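Local coordinates for tudor and KH domain-containing protein homolog (PDB 5YGB) that binds the N-terminus of Piwi through its extended Tudor domain and probably recruits Piwi proteins to the piRNA biogenesis machinery in the nuage, at residues E45-H50 and D108-R113; R73-D78 and D92-D97. The protein carries 1 engineered substitution. All coordinates share one frame; numbering follows the deposited sequence.

Contact 1 of 2, residues E45-H50 and D108-R113; sequences ENRAKH and DICELR
His50 meets the 108-113 segment with both its backbone and its side chain. Its carbonyl oxygen accepts the amide of Glu111, N to O 2.8 Å, with the nitrogen lying in the carbonyl plane. The same oxygen sits 3.5 Å from CB of Cys110 and close to CB of Glu111 as well. CG of His50 is anti to its own carbonyl carbon (chi1 -55°), and the ring passes Glu111 O, which lies 3.4 Å from His50 CB, to reach Arg113. There CE1 of His50 rests 3.9 Å from CG of Arg113. Lys49 CB packs on one face of the imidazole. In the ring plane a water joins ND1 to the carboxylate of Glu111; it lies 2.9 Å from ND1 of His50 and donates to OE2. NE2 bonds to the hydroxyl of Tyr40, and the imidazole is thus held from two sides. A leucine in place of His50 would probably leave the water and the Tyr40 hydroxyl without their ring-nitrogen partners.

The contact ties the turn after the short helix 44-48 to strand 109-111, an outermost strand of the five-stranded antiparallel sheet of the Tudor domain, a member of the SH3-like clan. Cys110 reaches back to that helix: its SG lies 3.7 Å from CB of Arg47, and CG and CD of the arginine follow at similar range. The sulfur thus lies alongside the aliphatic part of Arg47, whose NH1 bonds to the carbonyl of Tyr41. Arg113 meets the His50 ring with CB and CG. Its guanidinium turns elsewhere, to salt bridges with Asp115 and with Glu36 of helix 25-41, while the Tyr41 hydroxyl bonds both Glu111 O and Arg113 N.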
loop_
_atom_site.group_PDB
_atom_site.type_symbol
_atom_site.label_atom_id
_atom_site.label_comp_id
_atom_site.label_asym_id
_atom_site.label_seq_id
_atom_site.Cartn_x
_atom_site.Cartn_y
_atom_site.Cartn_z
ATOM N N GLU A 45 -28.212 -6.062 2.566
ATOM C CA GLU A 45 -28.895 -5.373 3.649
ATOM C C GLU A 45 -27.938 -4.501 4.460
ATOM O O GLU A 45 -28.260 -3.364 4.805
ATOM C CB GLU A 45 -29.597 -6.382 4.567
ATOM C CG GLU A 45 -30.793 -7.094 3.936
ATOM C CD GLU A 45 -30.424 -8.298 3.081
ATOM O OE1 GLU A 45 -29.225 -8.590 2.912
ATOM O OE2 GLU A 45 -31.352 -8.964 2.576
ATOM N N ASN A 46 -26.745 -5.016 4.752
ATOM C CA ASN A 46 -25.765 -4.205 5.468
ATOM C C ASN A 46 -25.224 -3.068 4.598
ATOM O O ASN A 46 -24.980 -1.963 5.077
ATOM C CB ASN A 46 -24.606 -5.065 5.983
ATOM C CG ASN A 46 -25.029 -6.007 7.089
ATOM O OD1 ASN A 46 -25.953 -5.717 7.848
ATOM N ND2 ASN A 46 -24.346 -7.134 7.191
ATOM N N ARG A 47 -25.039 -3.339 3.311
ATOM C CA ARG A 47 -24.567 -2.286 2.428
ATOM C C ARG A 47 -25.575 -1.149 2.374
ATOM O O ARG A 47 -25.190 0.014 2.265
ATOM C CB ARG A 47 -24.286 -2.817 1.021
ATOM C CG ARG A 47 -23.119 -3.795 0.960
ATOM C CD ARG A 47 -22.618 -4.016 -0.476
ATOM N NE ARG A 47 -23.643 -4.559 -1.366
ATOM C CZ ARG A 47 -23.893 -5.854 -1.532
ATOM N NH1 ARG A 47 -23.201 -6.768 -0.869
ATOM N NH2 ARG A 47 -24.848 -6.244 -2.374
ATOM N N ALA A 48 -26.867 -1.469 2.462
ATOM C CA ALA A 48 -27.893 -0.433 2.422
ATOM C C ALA A 48 -27.862 0.490 3.645
ATOM O O ALA A 48 -28.306 1.641 3.563
ATOM C CB ALA A 48 -29.282 -1.064 2.268
ATOM N N LYS A 49 -27.327 0.001 4.763
ATOM C CA LYS A 49 -27.117 0.840 5.948
ATOM C C LYS A 49 -26.012 1.873 5.738
ATOM O O LYS A 49 -25.860 2.792 6.550
ATOM C CB LYS A 49 -26.759 -0.016 7.169
ATOM C CG LYS A 49 -27.790 -1.109 7.483
ATOM C CD LYS A 49 -27.755 -1.587 8.944
ATOM C CE LYS A 49 -26.353 -1.710 9.472
ATOM N NZ LYS A 49 -26.257 -2.548 10.711
ATOM N N HIS A 50 -25.239 1.714 4.658
ATOM C CA HIS A 50 -24.030 2.504 4.432
ATOM C C HIS A 50 -23.907 2.976 2.991
ATOM O O HIS A 50 -22.798 3.084 2.454
ATOM C CB HIS A 50 -22.795 1.681 4.828
ATOM C CG HIS A 50 -22.849 1.163 6.233
ATOM N ND1 HIS A 50 -22.692 1.969 7.324
ATOM C CD2 HIS A 50 -23.058 -0.101 6.704
ATOM C CE1 HIS A 50 -22.803 1.233 8.430
ATOM N NE2 HIS A 50 -23.013 0.002 8.084
ATOM N N ASP A 108 -19.173 -0.200 -6.150
ATOM C CA ASP A 108 -18.373 -1.118 -5.347
ATOM C C ASP A 108 -17.877 -0.505 -4.031
ATOM O O ASP A 108 -16.954 -1.033 -3.398
ATOM C CB ASP A 108 -17.166 -1.606 -6.156
ATOM C CG ASP A 108 -17.553 -2.562 -7.266
ATOM O OD1 ASP A 108 -18.669 -3.111 -7.211
ATOM O OD2 ASP A 108 -16.733 -2.770 -8.184
ATOM N N ILE A 109 -18.490 0.602 -3.621
ATOM C CA ILE A 109 -18.042 1.367 -2.461
ATOM C C ILE A 109 -19.210 1.583 -1.500
ATOM O O ILE A 109 -20.348 1.760 -1.941
ATOM C CB ILE A 109 -17.467 2.725 -2.900
ATOM C CG1 ILE A 109 -16.305 2.494 -3.870
ATOM C CG2 ILE A 109 -17.035 3.548 -1.705
ATOM C CD1 ILE A 109 -15.805 3.764 -4.574
ATOM N N CYS A 110 -18.936 1.541 -0.198
ATOM C CA CYS A 110 -19.900 1.911 0.843
ATOM C C CYS A 110 -19.245 2.847 1.841
ATOM O O CYS A 110 -18.020 2.903 1.940
ATOM C CB CYS A 110 -20.424 0.687 1.605
ATOM S SG CYS A 110 -21.427 -0.444 0.666
ATOM N N GLU A 111 -20.051 3.560 2.614
ATOM C CA GLU A 111 -19.515 4.232 3.785
ATOM C C GLU A 111 -18.926 3.204 4.753
ATOM O O GLU A 111 -19.393 2.060 4.821
ATOM C CB GLU A 111 -20.606 5.052 4.476
ATOM C CG GLU A 111 -21.091 6.209 3.621
ATOM C CD GLU A 111 -22.168 7.050 4.277
ATOM O OE1 GLU A 111 -22.369 8.201 3.840
ATOM O OE2 GLU A 111 -22.825 6.558 5.216
ATOM N N LEU A 112 -17.913 3.612 5.503
ATOM C CA LEU A 112 -17.254 2.724 6.458
ATOM C C LEU A 112 -17.939 2.776 7.824
ATOM O O LEU A 112 -18.058 3.862 8.410
ATOM C CB LEU A 112 -15.776 3.107 6.587
ATOM C CG LEU A 112 -14.923 2.164 7.432
ATOM C CD1 LEU A 112 -14.788 0.815 6.752
ATOM C CD2 LEU A 112 -13.544 2.781 7.677
ATOM N N ARG A 113 -18.391 1.620 8.324
ATOM C CA ARG A 113 -18.960 1.536 9.666
ATOM C C ARG A 113 -17.947 2.104 10.650
ATOM O O ARG A 113 -16.764 1.765 10.597
ATOM C CB ARG A 113 -19.324 0.097 10.007
ATOM C CG ARG A 113 -20.350 -0.052 11.129
ATOM C CD ARG A 113 -20.671 -1.512 11.364
ATOM N NE ARG A 113 -19.611 -2.163 12.127
ATOM C CZ ARG A 113 -19.368 -3.472 12.121
ATOM N NH1 ARG A 113 -20.088 -4.286 11.362
ATOM N NH2 ARG A 113 -18.395 -3.963 12.875
HETATM O O HOH W 1 -22.511 4.832 7.325
#

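Contact 2 of 2, residues R73-D78 and D92-D97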
loop_
_atom_site.group_PDB
_atom_site.type_symbol
_atom_site.label_atom_id
_atom_site.label_comp_id
_atom_site.label_asym_id
_atom_site.label_seq_id
_atom_site.Cartn_x
_atom_site.Cartn_y
_atom_site.Cartn_z
ATOM N N ARG A 73 -10.566 -1.038 3.706
ATOM C CA ARG A 73 -10.600 0.395 3.988
ATOM C C ARG A 73 -9.849 1.155 2.904
ATOM O O ARG A 73 -8.742 0.779 2.506
ATOM C CB ARG A 73 -9.980 0.698 5.359
ATOM C CG ARG A 73 -10.667 -0.027 6.525
ATOM C CD ARG A 73 -10.255 0.511 7.882
ATOM N NE ARG A 73 -8.833 0.315 8.148
ATOM C CZ ARG A 73 -8.242 0.727 9.265
ATOM N NH1 ARG A 73 -8.952 1.356 10.200
ATOM N NH2 ARG A 73 -6.938 0.528 9.446
ATOM N N ALA A 74 -10.435 2.252 2.445
ATOM C CA ALA A 74 -9.832 3.008 1.366
ATOM C C ALA A 74 -10.064 4.497 1.532
ATOM O O ALA A 74 -11.081 4.925 2.082
ATOM C CB ALA A 74 -10.366 2.525 0.011
ATOM N N GLU A 75 -9.116 5.286 1.044
ATOM C CA GLU A 75 -9.186 6.739 1.031
ATOM C C GLU A 75 -9.466 7.216 -0.391
ATOM O O GLU A 75 -8.785 6.810 -1.337
ATOM C CB GLU A 75 -7.866 7.319 1.562
ATOM C CG GLU A 75 -7.735 8.827 1.448
ATOM C CD GLU A 75 -6.347 9.323 1.804
ATOM O OE1 GLU A 75 -5.478 8.510 2.190
ATOM O OE2 GLU A 75 -6.128 10.543 1.703
ATOM N N ILE A 76 -10.474 8.062 -0.559
ATOM C CA ILE A 76 -10.714 8.651 -1.872
ATOM C C ILE A 76 -9.642 9.699 -2.162
ATOM O O ILE A 76 -9.488 10.685 -1.422
ATOM C CB ILE A 76 -12.115 9.277 -1.956
ATOM C CG1 ILE A 76 -13.190 8.206 -1.723
ATOM C CG2 ILE A 76 -12.314 9.984 -3.318
ATOM C CD1 ILE A 76 -14.620 8.711 -1.876
ATOM N N VAL A 77 -8.863 9.482 -3.218
ATOM C CA VAL A 77 -7.834 10.461 -3.541
ATOM C C VAL A 77 -8.169 11.273 -4.789
ATOM O O VAL A 77 -7.553 12.316 -5.019
ATOM C CB VAL A 77 -6.450 9.805 -3.686
ATOM C CG1 VAL A 77 -6.048 9.161 -2.354
ATOM C CG2 VAL A 77 -6.447 8.794 -4.792
ATOM N N ASP A 78 -9.153 10.835 -5.574
ATOM C CA ASP A 78 -9.595 11.614 -6.731
ATOM C C ASP A 78 -10.957 11.108 -7.170
ATOM O O ASP A 78 -11.322 9.956 -6.909
ATOM C CB ASP A 78 -8.572 11.528 -7.886
ATOM C CG ASP A 78 -8.568 12.767 -8.781
ATOM O OD1 ASP A 78 -9.432 13.655 -8.619
ATOM O OD2 ASP A 78 -7.673 12.842 -9.654
ATOM N N ASP A 92 -10.856 7.195 -7.590
ATOM C CA ASP A 92 -9.482 6.767 -7.349
ATOM C C ASP A 92 -9.323 6.494 -5.844
ATOM O O ASP A 92 -9.423 7.424 -5.035
ATOM C CB ASP A 92 -8.518 7.859 -7.840
ATOM C CG ASP A 92 -7.064 7.433 -7.839
ATOM O OD1 ASP A 92 -6.767 6.264 -7.529
ATOM O OD2 ASP A 92 -6.219 8.289 -8.196
ATOM N N LEU A 93 -9.087 5.229 -5.490
ATOM C CA LEU A 93 -8.971 4.803 -4.095
ATOM C C LEU A 93 -7.555 4.406 -3.727
ATOM O O LEU A 93 -6.904 3.685 -4.480
ATOM C CB LEU A 93 -9.887 3.613 -3.826
ATOM C CG LEU A 93 -11.389 3.862 -3.901
ATOM C CD1 LEU A 93 -12.116 2.571 -3.607
ATOM C CD2 LEU A 93 -11.829 4.955 -2.943
ATOM N N TYR A 94 -7.098 4.863 -2.565
ATOM C CA TYR A 94 -5.845 4.406 -1.969
ATOM C C TYR A 94 -6.204 3.444 -0.832
ATOM O O TYR A 94 -6.932 3.813 0.093
ATOM C CB TYR A 94 -5.021 5.606 -1.475
ATOM C CG TYR A 94 -3.867 5.217 -0.583
ATOM C CD1 TYR A 94 -2.770 4.540 -1.101
ATOM C CD2 TYR A 94 -3.873 5.518 0.779
ATOM C CE1 TYR A 94 -1.716 4.166 -0.286
ATOM C CE2 TYR A 94 -2.821 5.151 1.595
ATOM C CZ TYR A 94 -1.755 4.464 1.054
ATOM O OH TYR A 94 -0.713 4.073 1.879
ATOM N N PHE A 95 -5.727 2.203 -0.901
ATOM C CA PHE A 95 -6.085 1.185 0.091
ATOM C C PHE A 95 -5.160 1.333 1.299
ATOM O O PHE A 95 -4.018 0.879 1.292
ATOM C CB PHE A 95 -6.047 -0.209 -0.553
ATOM C CG PHE A 95 -7.194 -0.432 -1.497
ATOM C CD1 PHE A 95 -7.172 0.087 -2.777
ATOM C CD2 PHE A 95 -8.332 -1.087 -1.074
ATOM C CE1 PHE A 95 -8.245 -0.093 -3.632
ATOM C CE2 PHE A 95 -9.407 -1.268 -1.925
ATOM C CZ PHE A 95 -9.359 -0.769 -3.204
ATOM N N VAL A 96 -5.666 1.989 2.345
ATOM C CA VAL A 96 -4.842 2.519 3.420
ATOM C C VAL A 96 -4.104 1.445 4.224
ATOM O O VAL A 96 -3.096 1.745 4.858
ATOM C CB VAL A 96 -5.688 3.399 4.398
ATOM C CG1 VAL A 96 -6.312 4.577 3.665
ATOM C CG2 VAL A 96 -6.763 2.580 5.104
ATOM N N ASP A 97 -4.584 0.206 4.214
ATOM C CA ASP A 97 -3.925 -0.841 4.980
ATOM C C ASP A 97 -2.909 -1.623 4.159
ATOM O O ASP A 97 -2.134 -2.379 4.741
ATOM C CB ASP A 97 -4.964 -1.786 5.586
ATOM C CG ASP A 97 -5.810 -1.093 6.614
ATOM O OD1 ASP A 97 -5.230 -0.357 7.452
ATOM O OD2 ASP A 97 -7.046 -1.260 6.584
HETATM O O HOH W 2 -8.400 -2.717 4.761
HETATM O O HOH W 3 -6.319 10.258 -10.221
#
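Strands 70-81 and 89-95 form an antiparallel beta hairpin in the Tudor domain, interrupted by a classic beta bulge where Val77 and Asp78 both face Asp92. Glu75 and Tyr94 exchange two nearly straight backbone bonds, Glu75 N to Tyr94 O at 2.8 Å and Tyr94 N to Glu75 O at 2.9 Å. Val77 N binds Asp92 O at 2.8 Å, whereas the Asp78 amide reaches that oxygen only weakly. Ala74, Ile76, Leu93 and Phe95 point to one side of the sheet; CB of Ala74 lies over a face of the Phe95 ring, and Ile76 CG1 touches Leu93 CD2. Glu75, Tyr94 and Asp92 point to the other; Val77 CG1, at the bulge, packs on Tyr94 CB. Glu75 OE1 lies 3.7 Å from Tyr94 CD2 and bonds to Ser180 OG, while OE2 takes the amide of Ala181.

Arg73 grips Asp97, in the loop after strand 89-95, side-on. Guanidinium and carboxylate are nearly coplanar (21°): Arg73 NE meets Asp97 OD2 at 2.8 Å and Arg73 NH2 meets Asp97 OD1 at 2.8 Å, each oxygen using its syn lone pair. The carbonyls of Phe116 and Leu119 hold Arg73 NH1, and Gln122 N bonds to Asp97 OD1.

Overall arrangement
Both contacts draw on one five-stranded antiparallel sheet of the Tudor domain, their centres about 16 Å apart. Contact 2 joins two neighbouring inner strands, 70-81 and 89-95, and is buried; contact 1 lies at the surface, where helix 44-48 and the turn after it meet strand 109-111 at the sheet's margin. Strand 60-65 lies between strands 70-81 and 109-111. Along the chain 45-50 comes first, then 73-78, 92-97 and 108-113, so the hairpin is built entirely within the span that contact 1 closes. The two meet directly where Ile109 packs on Leu93 and Leu112 on Arg73, and the 108-113 segment at the sheet's edge thereby packs against the inner hairpin of the Piwi-binding domain.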